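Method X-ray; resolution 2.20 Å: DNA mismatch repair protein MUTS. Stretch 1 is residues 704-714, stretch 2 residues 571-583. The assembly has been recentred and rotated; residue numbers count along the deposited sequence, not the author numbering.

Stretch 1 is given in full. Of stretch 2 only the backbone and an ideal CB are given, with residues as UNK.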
# COMPACT_ATOMS: atom_id res chain seq x y z
N GLY C 704 -22.17 -27.45 -38.66
CA GLY C 704 -21.71 -28.11 -39.87
C GLY C 704 -20.44 -27.46 -40.40
O GLY C 704 -20.44 -26.85 -41.49
N LEU C 705 -19.37 -27.57 -39.62
CA LEU C 705 -18.08 -27.00 -39.98
C LEU C 705 -17.07 -28.13 -40.12
O LEU C 705 -16.90 -28.95 -39.21
CB LEU C 705 -17.64 -25.99 -38.91
CG LEU C 705 -18.65 -24.84 -38.70
CD1 LEU C 705 -18.18 -23.93 -37.59
CD2 LEU C 705 -18.82 -24.06 -40.00
N PRO C 706 -16.38 -28.20 -41.27
CA PRO C 706 -15.39 -29.23 -41.57
C PRO C 706 -14.18 -29.30 -40.65
O PRO C 706 -13.64 -30.38 -40.42
CB PRO C 706 -15.00 -28.93 -43.01
CG PRO C 706 -15.23 -27.47 -43.13
CD PRO C 706 -16.53 -27.28 -42.41
N ARG C 707 -13.74 -28.16 -40.13
CA ARG C 707 -12.59 -28.14 -39.25
C ARG C 707 -12.97 -27.93 -37.78
O ARG C 707 -12.15 -27.50 -36.97
CB ARG C 707 -11.60 -27.07 -39.71
CG ARG C 707 -10.98 -27.32 -41.08
CD ARG C 707 -10.02 -26.20 -41.46
NE ARG C 707 -10.68 -24.89 -41.56
CZ ARG C 707 -11.36 -24.47 -42.62
NH1 ARG C 707 -11.48 -25.24 -43.71
NH2 ARG C 707 -11.95 -23.28 -42.60
N LEU C 708 -14.22 -28.24 -37.44
CA LEU C 708 -14.67 -28.11 -36.07
C LEU C 708 -14.36 -29.41 -35.35
O LEU C 708 -14.72 -30.49 -35.83
CB LEU C 708 -16.17 -27.82 -36.01
CG LEU C 708 -16.83 -27.59 -34.64
CD1 LEU C 708 -18.24 -27.02 -34.82
CD2 LEU C 708 -16.91 -28.90 -33.88
N LYS C 709 -13.69 -29.32 -34.21
CA LYS C 709 -13.36 -30.49 -33.42
C LYS C 709 -13.92 -30.36 -32.00
O LYS C 709 -13.88 -29.28 -31.40
CB LYS C 709 -11.84 -30.70 -33.36
CG LYS C 709 -11.46 -31.93 -32.56
CD LYS C 709 -9.95 -32.02 -32.31
CE LYS C 709 -9.17 -32.31 -33.58
NZ LYS C 709 -7.72 -32.41 -33.29
N ASN C 710 -14.43 -31.46 -31.47
CA ASN C 710 -14.98 -31.47 -30.13
C ASN C 710 -14.11 -32.18 -29.09
O ASN C 710 -13.55 -33.25 -29.34
CB ASN C 710 -16.37 -32.11 -30.14
CG ASN C 710 -17.45 -31.13 -30.57
OD1 ASN C 710 -17.65 -30.10 -29.94
ND2 ASN C 710 -18.15 -31.46 -31.65
N LEU C 711 -13.99 -31.53 -27.94
CA LEU C 711 -13.26 -32.03 -26.78
C LEU C 711 -14.13 -31.63 -25.59
O LEU C 711 -15.05 -30.82 -25.72
CB LEU C 711 -11.88 -31.37 -26.65
CG LEU C 711 -10.77 -31.74 -27.63
CD1 LEU C 711 -9.48 -31.04 -27.21
CD2 LEU C 711 -10.55 -33.25 -27.65
N HIS C 712 -13.87 -32.22 -24.43
CA HIS C 712 -14.65 -31.90 -23.24
C HIS C 712 -14.01 -32.44 -21.98
O HIS C 712 -13.08 -33.25 -22.03
CB HIS C 712 -16.08 -32.46 -23.35
CG HIS C 712 -16.18 -33.94 -23.13
ND1 HIS C 712 -15.70 -34.87 -24.04
CD2 HIS C 712 -16.68 -34.66 -22.10
CE1 HIS C 712 -15.90 -36.09 -23.57
NE2 HIS C 712 -16.49 -35.99 -22.40
N VAL C 713 -14.51 -31.96 -20.86
CA VAL C 713 -14.07 -32.43 -19.57
C VAL C 713 -15.35 -32.91 -18.91
O VAL C 713 -16.45 -32.51 -19.31
CB VAL C 713 -13.42 -31.30 -18.74
CG1 VAL C 713 -12.06 -30.94 -19.35
CG2 VAL C 713 -14.33 -30.09 -18.70
N ALA C 714 -15.22 -33.76 -17.91
CA ALA C 714 -16.40 -34.29 -17.26
C ALA C 714 -16.30 -34.29 -15.74
O ALA C 714 -15.21 -34.22 -15.17
CB ALA C 714 -16.67 -35.71 -17.76
N UNK C 571 -3.23 -33.85 -23.48
CA UNK C 571 -2.79 -33.82 -24.86
C UNK C 571 -3.62 -32.82 -25.63
O UNK C 571 -4.63 -32.31 -25.13
CB UNK C 571 -2.88 -35.21 -25.50
N UNK C 572 -3.19 -32.55 -26.85
CA UNK C 572 -3.88 -31.65 -27.74
C UNK C 572 -3.30 -31.74 -29.13
O UNK C 572 -2.08 -31.72 -29.31
CB UNK C 572 -3.81 -30.21 -27.22
N UNK C 573 -4.18 -31.89 -30.11
CA UNK C 573 -3.82 -31.92 -31.52
C UNK C 573 -4.69 -30.86 -32.17
O UNK C 573 -5.90 -30.83 -31.94
CB UNK C 573 -4.02 -33.30 -32.15
N UNK C 574 -4.07 -30.00 -32.97
CA UNK C 574 -4.76 -28.90 -33.64
C UNK C 574 -4.08 -28.52 -34.94
O UNK C 574 -2.84 -28.43 -35.01
CB UNK C 574 -4.84 -27.68 -32.72
N UNK C 575 -4.87 -28.23 -35.96
CA UNK C 575 -4.32 -27.84 -37.25
C UNK C 575 -5.28 -26.86 -37.91
O UNK C 575 -6.10 -27.26 -38.73
CB UNK C 575 -4.08 -29.06 -38.14
N UNK C 576 -5.17 -25.59 -37.54
CA UNK C 576 -6.04 -24.56 -38.10
C UNK C 576 -7.48 -25.02 -37.89
O UNK C 576 -8.31 -24.89 -38.78
CB UNK C 576 -5.74 -24.31 -39.58
N UNK C 577 -7.75 -25.56 -36.71
CA UNK C 577 -9.08 -26.06 -36.37
C UNK C 577 -9.82 -25.24 -35.31
O UNK C 577 -9.21 -24.51 -34.53
CB UNK C 577 -8.96 -27.51 -35.88
N UNK C 578 -11.15 -25.36 -35.31
CA UNK C 578 -12.01 -24.70 -34.34
C UNK C 578 -12.26 -25.80 -33.31
O UNK C 578 -13.04 -26.72 -33.55
CB UNK C 578 -13.30 -24.14 -34.95
N UNK C 579 -11.59 -25.71 -32.16
CA UNK C 579 -11.71 -26.72 -31.12
C UNK C 579 -12.63 -26.29 -29.99
O UNK C 579 -12.29 -25.41 -29.21
CB UNK C 579 -10.33 -27.05 -30.56
N UNK C 580 -13.80 -26.90 -29.91
CA UNK C 580 -14.75 -26.56 -28.85
C UNK C 580 -14.50 -27.49 -27.69
O UNK C 580 -14.29 -28.69 -27.88
CB UNK C 580 -16.20 -26.66 -29.33
N UNK C 581 -14.52 -26.93 -26.48
CA UNK C 581 -14.32 -27.71 -25.27
C UNK C 581 -15.50 -27.52 -24.34
O UNK C 581 -15.63 -26.49 -23.68
CB UNK C 581 -13.02 -27.32 -24.57
N UNK C 582 -16.37 -28.52 -24.29
CA UNK C 582 -17.55 -28.47 -23.45
C UNK C 582 -17.26 -29.13 -22.10
O UNK C 582 -16.19 -29.69 -21.89
CB UNK C 582 -18.73 -29.15 -24.14
N UNK C 583 -18.22 -29.05 -21.18
CA UNK C 583 -18.03 -29.62 -19.87
C UNK C 583 -18.17 -28.55 -18.81
O UNK C 583 -18.17 -27.36 -19.13
CB UNK C 583 -16.67 -30.30 -19.77

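The backbone sets the rules first. Strand 578-582 runs parallel to strand 708-714, with hydrogen bonds alternating between position 578 N and Arg707 O (2.9 Å), Lys709 N and position 578 O (2.8 Å), and so on up to Val713 N and position 582 O (3.0 Å). Any residue except proline can supply the donors at 578, 580 and 582; side chains then alternate between two faces, that of Leu708, Asn710 and His712 and that of Lys709 and Leu711.

Position 571 has nothing of stretch 1 within reach of its CB, so many residues would suit; it is Asp571. Position 572 also starts far off, with CB sideways, but a long apolar chain could reach the methyls of Leu711. Leu572 does so, its CD1 4.0 Å from Leu711 CD1.

At 573 the ideal CB lies 4.0 Å from Lys709 NZ. With a positive amine so near, an acid or a polar chain would suit, though the carbonyl O of 573 takes a hydrogen bond from Lys709 NZ (2.8 Å) whatever the side chain. The residue is Glu573, whose end leads away from stretch 1. Positions 574 and 575 meet little, and stretch 1 does not choose between side chains; they are Met574, present as selenomethionine, and Ala575.

Position 576 has phi/psi of 54/42, a left-handed conformation that glycine, asparagine or aspartate adopt readily. Its carbonyl O lies 3.4 Å from Arg707 CD, near the plane of the guanidinium. His576 is found, its ring leading away.

At 577 CB sits 3.4 Å from Arg707 O, and the lysine amine is within range of a longer chain. An acid is the natural proposal, though glutamine could also reach. Glu577 forms a salt bridge, OE1 to Lys709 NZ at 3.5 Å, and OE1 also accepts a weak hydrogen bond from Ala575 N at 2.8 Å.

Position 578 points to the face of Leu708, with Leu705 beside it: an apolar pocket for leucine, isoleucine or methionine. Leu578 places CD1 3.9 Å from both Leu705 CD1 and Leu708 CG. Position 579 turns to the other face, where Leu711 CD1 is 5.3 Å from the ideal CB and favours a branched aliphatic. Val579 brings CG1 to 3.8 Å from Leu711 CD1.

At 580 the neighbours are mixed, Asn710 OD1 at 3.8 Å and Leu708 CD2 at 5.1 Å from the ideal CB, so either a polar or an apolar chain could fit. Leu580 takes the apolar option, CD1 3.9 Å from Leu708 CD1.

Position 581 shares its face with Leu711 and suits a beta-branched aliphatic; Ile581 packs CG1 4.1 Å from Leu711 CB. Position 582 lies on the face of His712, its ideal CB 4.3 Å from His712 CB, where a small or polar residue would fit. Thr582 OG1 lies 2.8 Å from a water oxygen, which is 2.7 Å from Asn710 OD1 and 2.8 Å from Leu711 O, so the water links the hydroxyl to stretch 1.

Position 583 is decisive: an ideal CB would lie 2.3 Å from Val713 O, and phi/psi of 122/167 alone calls for glycine. Gly583 is deposited, CA 3.3 Å from Val713 O.

Stretch 2, residues 571-583: DLEMAHELVLITG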
# COMPACT_ATOMS: atom_id res chain seq x y z
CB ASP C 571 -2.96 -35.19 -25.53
CG ASP C 571 -2.27 -36.31 -24.79
OD1 ASP C 571 -1.31 -36.03 -24.04
OD2 ASP C 571 -2.67 -37.48 -24.97
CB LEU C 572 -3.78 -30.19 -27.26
CG LEU C 572 -4.47 -29.20 -28.20
CD1 LEU C 572 -5.94 -29.54 -28.30
CD2 LEU C 572 -4.27 -27.78 -27.70
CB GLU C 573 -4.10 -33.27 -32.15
CG GLU C 573 -3.05 -34.31 -31.87
CD GLU C 573 -2.98 -35.34 -32.98
OE1 GLU C 573 -2.68 -34.95 -34.13
OE2 GLU C 573 -3.21 -36.53 -32.70
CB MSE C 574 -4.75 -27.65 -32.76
CG MSE C 574 -5.81 -27.57 -31.72
SE MSE C 574 -5.98 -25.71 -31.27
CE MSE C 574 -7.07 -25.16 -32.73
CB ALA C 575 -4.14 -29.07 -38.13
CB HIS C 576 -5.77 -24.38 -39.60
CG HIS C 576 -4.38 -23.92 -39.92
ND1 HIS C 576 -3.98 -22.61 -39.81
CD2 HIS C 576 -3.29 -24.61 -40.32
CE1 HIS C 576 -2.71 -22.51 -40.14
NE2 HIS C 576 -2.26 -23.71 -40.45
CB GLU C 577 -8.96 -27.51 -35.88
CG GLU C 577 -8.53 -28.50 -36.96
CD GLU C 577 -8.10 -29.85 -36.41
OE1 GLU C 577 -7.08 -29.91 -35.69
OE2 GLU C 577 -8.79 -30.86 -36.69
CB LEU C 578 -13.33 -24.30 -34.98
CG LEU C 578 -14.31 -23.39 -34.24
CD1 LEU C 578 -15.71 -23.87 -34.53
CD2 LEU C 578 -14.06 -23.37 -32.76
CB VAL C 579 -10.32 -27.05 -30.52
CG1 VAL C 579 -10.46 -28.03 -29.37
CG2 VAL C 579 -9.41 -27.62 -31.59
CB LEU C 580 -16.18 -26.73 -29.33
CG LEU C 580 -16.63 -25.87 -30.51
CD1 LEU C 580 -17.96 -26.39 -31.01
CD2 LEU C 580 -16.75 -24.40 -30.09
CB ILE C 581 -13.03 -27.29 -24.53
CG1 ILE C 581 -11.84 -27.42 -25.48
CG2 ILE C 581 -12.83 -28.14 -23.30
CD1 ILE C 581 -10.52 -26.95 -24.91
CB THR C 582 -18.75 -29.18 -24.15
OG1 THR C 582 -18.30 -30.38 -24.78
CG2 THR C 582 -19.37 -28.27 -25.19
O HOH W 1 -17.12 -29.90 -27.30
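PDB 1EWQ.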